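Local coordinates for serine-pyruvate aminotransferase (agxt) (Sulfolobus solfataricus, PDB 3ZRP), which transfers the amino group of serine to pyruvate, using pyridoxal 5'-phosphate as cofactor, as a thermophilic class-V aminotransferase, at the interface of chains A and B. Sequence-based numbering; all coordinates share one arbitrary frame. Chains: chain A/B, Serine-pyruvate aminotransferase (agxt).

Contact 1: the interface of chains A and B. Residues chain A 11-13, 18, 194; chain B 21, 24-26, 247.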
# COMPACT_ATOMS: atom_id res chain seq x y z
N THR A 11 -18.01 4.21 -1.00
CA THR A 11 -17.43 5.34 -0.28
C THR A 11 -17.87 5.35 1.20
O THR A 11 -17.19 5.94 2.04
CB THR A 11 -17.73 6.70 -0.97
OG1 THR A 11 -19.14 6.96 -0.94
CG2 THR A 11 -17.23 6.70 -2.42
N THR A 12 -18.98 4.67 1.50
CA THR A 12 -19.46 4.53 2.89
C THR A 12 -18.98 3.24 3.54
O THR A 12 -19.27 2.13 3.07
CB THR A 12 -21.00 4.67 3.00
OG1 THR A 12 -21.39 5.99 2.59
CG2 THR A 12 -21.48 4.43 4.44
N ILE A 13 -18.22 3.41 4.62
CA ILE A 13 -17.65 2.31 5.39
C ILE A 13 -18.35 2.31 6.75
O ILE A 13 -18.53 3.37 7.35
CB ILE A 13 -16.11 2.50 5.57
CG1 ILE A 13 -15.41 2.52 4.20
CG2 ILE A 13 -15.52 1.43 6.49
CD1 ILE A 13 -13.90 2.81 4.25
N LEU A 18 -14.18 1.82 10.63
CA LEU A 18 -13.28 2.99 10.66
C LEU A 18 -12.71 3.26 12.05
O LEU A 18 -11.52 3.60 12.17
CB LEU A 18 -13.99 4.25 10.16
CG LEU A 18 -14.32 4.34 8.68
CD1 LEU A 18 -15.23 5.54 8.49
CD2 LEU A 18 -13.06 4.43 7.81
N ALA A 194 -11.38 -0.31 4.72
CA ALA A 194 -10.61 0.81 4.14
C ALA A 194 -9.62 0.30 3.08
O ALA A 194 -9.12 -0.82 3.18
CB ALA A 194 -9.88 1.56 5.25
N GLY B 21 -8.60 10.30 9.71
CA GLY B 21 -8.95 9.11 8.93
C GLY B 21 -10.36 8.59 9.19
O GLY B 21 -10.76 7.56 8.62
N ASN B 24 -15.95 9.78 6.56
CA ASN B 24 -16.69 8.78 5.80
C ASN B 24 -17.21 9.32 4.46
O ASN B 24 -17.07 10.52 4.18
CB ASN B 24 -17.82 8.19 6.64
CG ASN B 24 -17.99 6.71 6.42
OD1 ASN B 24 -17.71 6.18 5.34
ND2 ASN B 24 -18.46 6.02 7.46
N ASN B 25 -17.81 8.43 3.66
CA ASN B 25 -18.32 8.73 2.31
C ASN B 25 -17.27 9.39 1.40
O ASN B 25 -17.56 10.32 0.65
CB ASN B 25 -19.64 9.54 2.36
CG ASN B 25 -20.47 9.21 3.59
OD1 ASN B 25 -20.75 10.09 4.42
ND2 ASN B 25 -20.87 7.95 3.72
N VAL B 26 -16.04 8.87 1.47
CA VAL B 26 -14.91 9.40 0.71
C VAL B 26 -14.24 8.28 -0.08
O VAL B 26 -13.85 7.26 0.49
CB VAL B 26 -13.87 10.12 1.64
CG1 VAL B 26 -12.59 10.45 0.88
CG2 VAL B 26 -14.46 11.39 2.25
N HIS B 247 -7.91 6.72 3.05
CA HIS B 247 -7.93 7.25 4.41
C HIS B 247 -6.53 7.47 5.01
O HIS B 247 -6.34 8.34 5.85
CB HIS B 247 -8.82 6.39 5.32
CG HIS B 247 -10.27 6.45 4.93
ND1 HIS B 247 -10.81 5.69 3.92
CD2 HIS B 247 -11.29 7.21 5.41
CE1 HIS B 247 -12.10 5.96 3.79
NE2 HIS B 247 -12.41 6.89 4.68
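A:Ile13 and B:Asn24 join across a loop-to-loop patch of the two-fold homodimer interface, pinning the N-terminal loop of one subunit to the other. The carboxamide of B:Asn24 reads the backbone of A:Ile13 from both ends. B:Asn24 OD1 takes the N-H of A:Ile13 N at 2.9 Å, on a lone pair and nearly straight at 175°. B:Asn24 ND2 gives a 2.7 Å hydrogen bond to A:Ile13 O. That acceptor lies close to the amide plane, and the paired bonds fix the rotation of the carboxamide. B:Asn24 OD1 has a second donor within its own chain, B:Asn25 N at 2.8 Å, tilted from the carbonyl plane. Methyl CD1 of A:Leu18 packs against the same amide, 3.6 Å from B:Asn24 CG, while the other branch, CD2, sits over one face of the B:His247 ring near its rim. A:Ile13 meets that imidazole tip to tip, A:Ile13 CD1 3.7 Å from B:His247 CE1; CG1 beside the backbone N (chi1 -61°) sends the methyl there. A:Thr11 CB rests on the backbone of B:Asn25, and the side chains of A:Thr12 and B:Asn25 run alongside, modelled too close to trust. The patch ties the N-terminal loop to the partner's B:Asn24 loop by hydrogen bonds and to its helix 246-262 by packing.

Contact 2: the interface of chains A and B. Residues chain A 243-246; chain B 61, 188, 195-196.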
# COMPACT_ATOMS: atom_id res chain seq x y z
N THR A 243 7.22 -2.44 6.02
CA THR A 243 6.14 -1.97 6.90
C THR A 243 4.78 -2.12 6.18
O THR A 243 4.60 -1.57 5.10
CB THR A 243 6.35 -0.52 7.35
OG1 THR A 243 7.64 -0.40 7.98
CG2 THR A 243 5.26 -0.12 8.33
N PRO A 244 3.84 -2.88 6.77
CA PRO A 244 2.50 -3.01 6.21
C PRO A 244 1.57 -1.87 6.66
O PRO A 244 1.91 -1.13 7.63
CB PRO A 244 1.99 -4.35 6.83
CG PRO A 244 2.64 -4.35 8.16
CD PRO A 244 4.00 -3.73 7.99
N PRO A 245 0.39 -1.73 6.01
CA PRO A 245 -0.51 -0.68 6.44
C PRO A 245 -1.21 -1.09 7.76
O PRO A 245 -2.33 -1.64 7.75
CB PRO A 245 -1.49 -0.54 5.27
CG PRO A 245 -0.82 -1.25 4.09
CD PRO A 245 -0.11 -2.38 4.78
N VAL A 246 -0.54 -0.78 8.88
CA VAL A 246 -0.89 -1.34 10.21
C VAL A 246 -2.37 -1.08 10.57
O VAL A 246 -3.13 -2.02 10.89
CB VAL A 246 0.11 -0.82 11.30
CG1 VAL A 246 -0.38 -1.09 12.71
CG2 VAL A 246 1.51 -1.44 11.10
N GLY B 61 2.24 1.56 -0.32
CA GLY B 61 3.23 0.69 0.22
C GLY B 61 3.99 1.36 1.34
O GLY B 61 3.51 1.47 2.48
N GLN B 188 5.16 6.84 7.79
CA GLN B 188 5.06 6.45 9.18
C GLN B 188 6.28 6.74 10.05
O GLN B 188 6.31 6.34 11.24
CB GLN B 188 4.70 4.94 9.32
CG GLN B 188 5.88 3.92 9.08
CD GLN B 188 6.29 3.75 7.58
OE1 GLN B 188 5.68 4.31 6.68
NE2 GLN B 188 7.36 2.98 7.35
N ALA B 195 0.96 4.24 8.57
CA ALA B 195 1.71 3.47 7.56
C ALA B 195 0.88 3.11 6.33
O ALA B 195 -0.35 3.00 6.45
CB ALA B 195 2.31 2.19 8.20
N GLY B 196 1.54 2.94 5.17
CA GLY B 196 0.87 2.55 3.92
C GLY B 196 1.18 3.35 2.66
O GLY B 196 0.65 3.05 1.58
O HOH W 1 2.48 -0.42 3.73
O HOH W 2 8.11 1.37 10.10
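A:Thr243 and B:Gln188 reach toward each other tip to tip where two cofactor-binding residues from opposite subunits meet at the dimer interface. Their polar ends, A:Thr243 OG1 and B:Gln188 NE2, stand 3.5 Å apart, and a water joins them. This water 2 lies 2.8 Å from the threonine hydroxyl, A:Thr243 OG1, and takes a longer hydrogen bond of 3.3 Å from B:Gln188 NE2, 158° at the hydrogen. The other branch of the threonine is anti to the backbone N and points its methyl at B:Ala195, with A:Thr243 CG2 3.7 Å from B:Ala195 CB; A:Thr243 CG2 also lies 4.1 Å from B:Gln188 CD. B:Ala195 CB meets both this methyl and the carbonyl O of A:Pro244, which lie on the same side of it. Farther along, A:Pro245 lays its CB near the backbone O of B:Ala195 and the CA of B:Gly196, where the glycine presents backbone alone. The bend of B:Gln188 at chi2 (-74°) positions its carboxamide, turning it toward the threonine. The segment A:Thr243 to A:Pro245 leads directly into helix 246-262, and its two prolines restrict the backbone that carries the threonine. Water 1 is 2.8 Å from A:Thr243 O and 2.5 Å from B:Gly61 O, a bridge between two carbonyl groups of opposite subunits.

Contact 3: the interface of chains A and B. Residues chain A 8, 61, 188, 195; chain B 28, 243-244.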
# COMPACT_ATOMS: atom_id res chain seq x y z
N VAL A 8 -18.41 2.29 -7.28
CA VAL A 8 -17.37 1.25 -7.34
C VAL A 8 -16.24 1.60 -6.38
O VAL A 8 -15.50 2.57 -6.57
CB VAL A 8 -16.85 0.97 -8.78
CG1 VAL A 8 -17.98 0.46 -9.66
CG2 VAL A 8 -16.17 2.19 -9.39
N GLY A 61 -1.24 -2.43 -0.98
CA GLY A 61 -1.66 -1.94 -2.26
C GLY A 61 -3.14 -2.10 -2.46
O GLY A 61 -3.96 -1.33 -1.92
N GLN A 188 -11.22 -2.92 -0.04
CA GLN A 188 -12.19 -1.82 -0.11
C GLN A 188 -13.45 -2.08 -0.91
O GLN A 188 -14.26 -1.15 -1.09
CB GLN A 188 -11.52 -0.53 -0.63
CG GLN A 188 -11.26 -0.43 -2.18
CD GLN A 188 -10.09 -1.31 -2.70
OE1 GLN A 188 -9.39 -1.99 -1.93
NE2 GLN A 188 -9.94 -1.36 -4.02
N ALA A 195 -9.32 1.14 2.08
CA ALA A 195 -8.41 0.79 0.97
C ALA A 195 -6.95 0.72 1.41
O ALA A 195 -6.57 1.36 2.41
CB ALA A 195 -8.55 1.82 -0.18
N PHE B 28 -11.72 7.61 -3.98
CA PHE B 28 -10.64 8.25 -4.75
C PHE B 28 -11.09 9.34 -5.76
O PHE B 28 -10.26 10.12 -6.25
CB PHE B 28 -9.76 7.20 -5.44
CG PHE B 28 -10.50 6.39 -6.46
CD1 PHE B 28 -11.17 5.23 -6.08
CD2 PHE B 28 -10.53 6.80 -7.79
CE1 PHE B 28 -11.87 4.48 -7.02
CE2 PHE B 28 -11.23 6.06 -8.74
CZ PHE B 28 -11.90 4.89 -8.35
N THR B 243 -6.44 1.78 -6.97
CA THR B 243 -6.99 2.41 -5.78
C THR B 243 -5.88 2.69 -4.76
O THR B 243 -5.19 1.76 -4.34
CB THR B 243 -8.12 1.59 -5.15
OG1 THR B 243 -9.13 1.34 -6.13
CG2 THR B 243 -8.73 2.35 -3.96
N PRO B 244 -5.70 3.98 -4.38
CA PRO B 244 -4.72 4.34 -3.35
C PRO B 244 -5.28 4.18 -1.93
O PRO B 244 -6.52 4.06 -1.76
CB PRO B 244 -4.47 5.84 -3.64
CG PRO B 244 -5.79 6.31 -4.11
CD PRO B 244 -6.37 5.20 -4.92
O HOH W 3 -3.61 1.35 -2.18
O HOH W 4 -11.88 0.91 -5.38
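Water 3 is held between two backbone carbonyls of opposite subunits, 2.7 Å from A:Gly61 O and 2.7 Å from B:Thr243 O. It links oxygens that could not bond directly, since both only accept. The hydroxyl of B:Thr243 uses another water: water 4 sits 2.9 Å from B:Thr243 OG1 and accepts from A:Gln188 NE2 at 3.3 Å, with 162° at the hydrogen. The two side chains come end to end, the amide nitrogen NE2 nearest the threonine OG1 and CB. A:Gln188 holds CG between its backbone N and carbonyl carbon (chi1 78°), then bends at chi2, which brings the amide to the threonine. An alanine here would probably leave water 4 without its amide donor and open a gap beside the B:Thr243 methyl. That methyl, B:Thr243 CG2, is also 3.8 Å from A:Ala195 CB, whose nearest contact across the interface is the carbonyl O of B:Pro244 at 3.4 Å. A:Gln188 and B:Thr243 both belong to the pyridoxal 5'-phosphate site, so this seam runs beside a cofactor pocket built from both subunits. In the fold, A:Gly61 follows strand 55-60, A:Gln188 follows strand 182-186, and B:Thr243 lies in the loop ahead of helix 246-262.

Contact 2 and contact 3 share a two-fold-related core, with A:Thr243 facing B:Gln188 in one and B:Thr243 facing A:Gln188 in the other; the centres of their C-alpha atoms lie about 15 Å apart. Between the same kind of centres, contact 1 is about 10 Å from contact 3 and about 18 Å from contact 2. The start of helix 246-262 of chain B and the 194-195 segment of chain A join contacts 1 and 3; contact 2 uses the same helix of chain A. Contact 1 thus lies close in the chain to cofactor-site residues, which suggests that dimerisation and formation of both active sites go together.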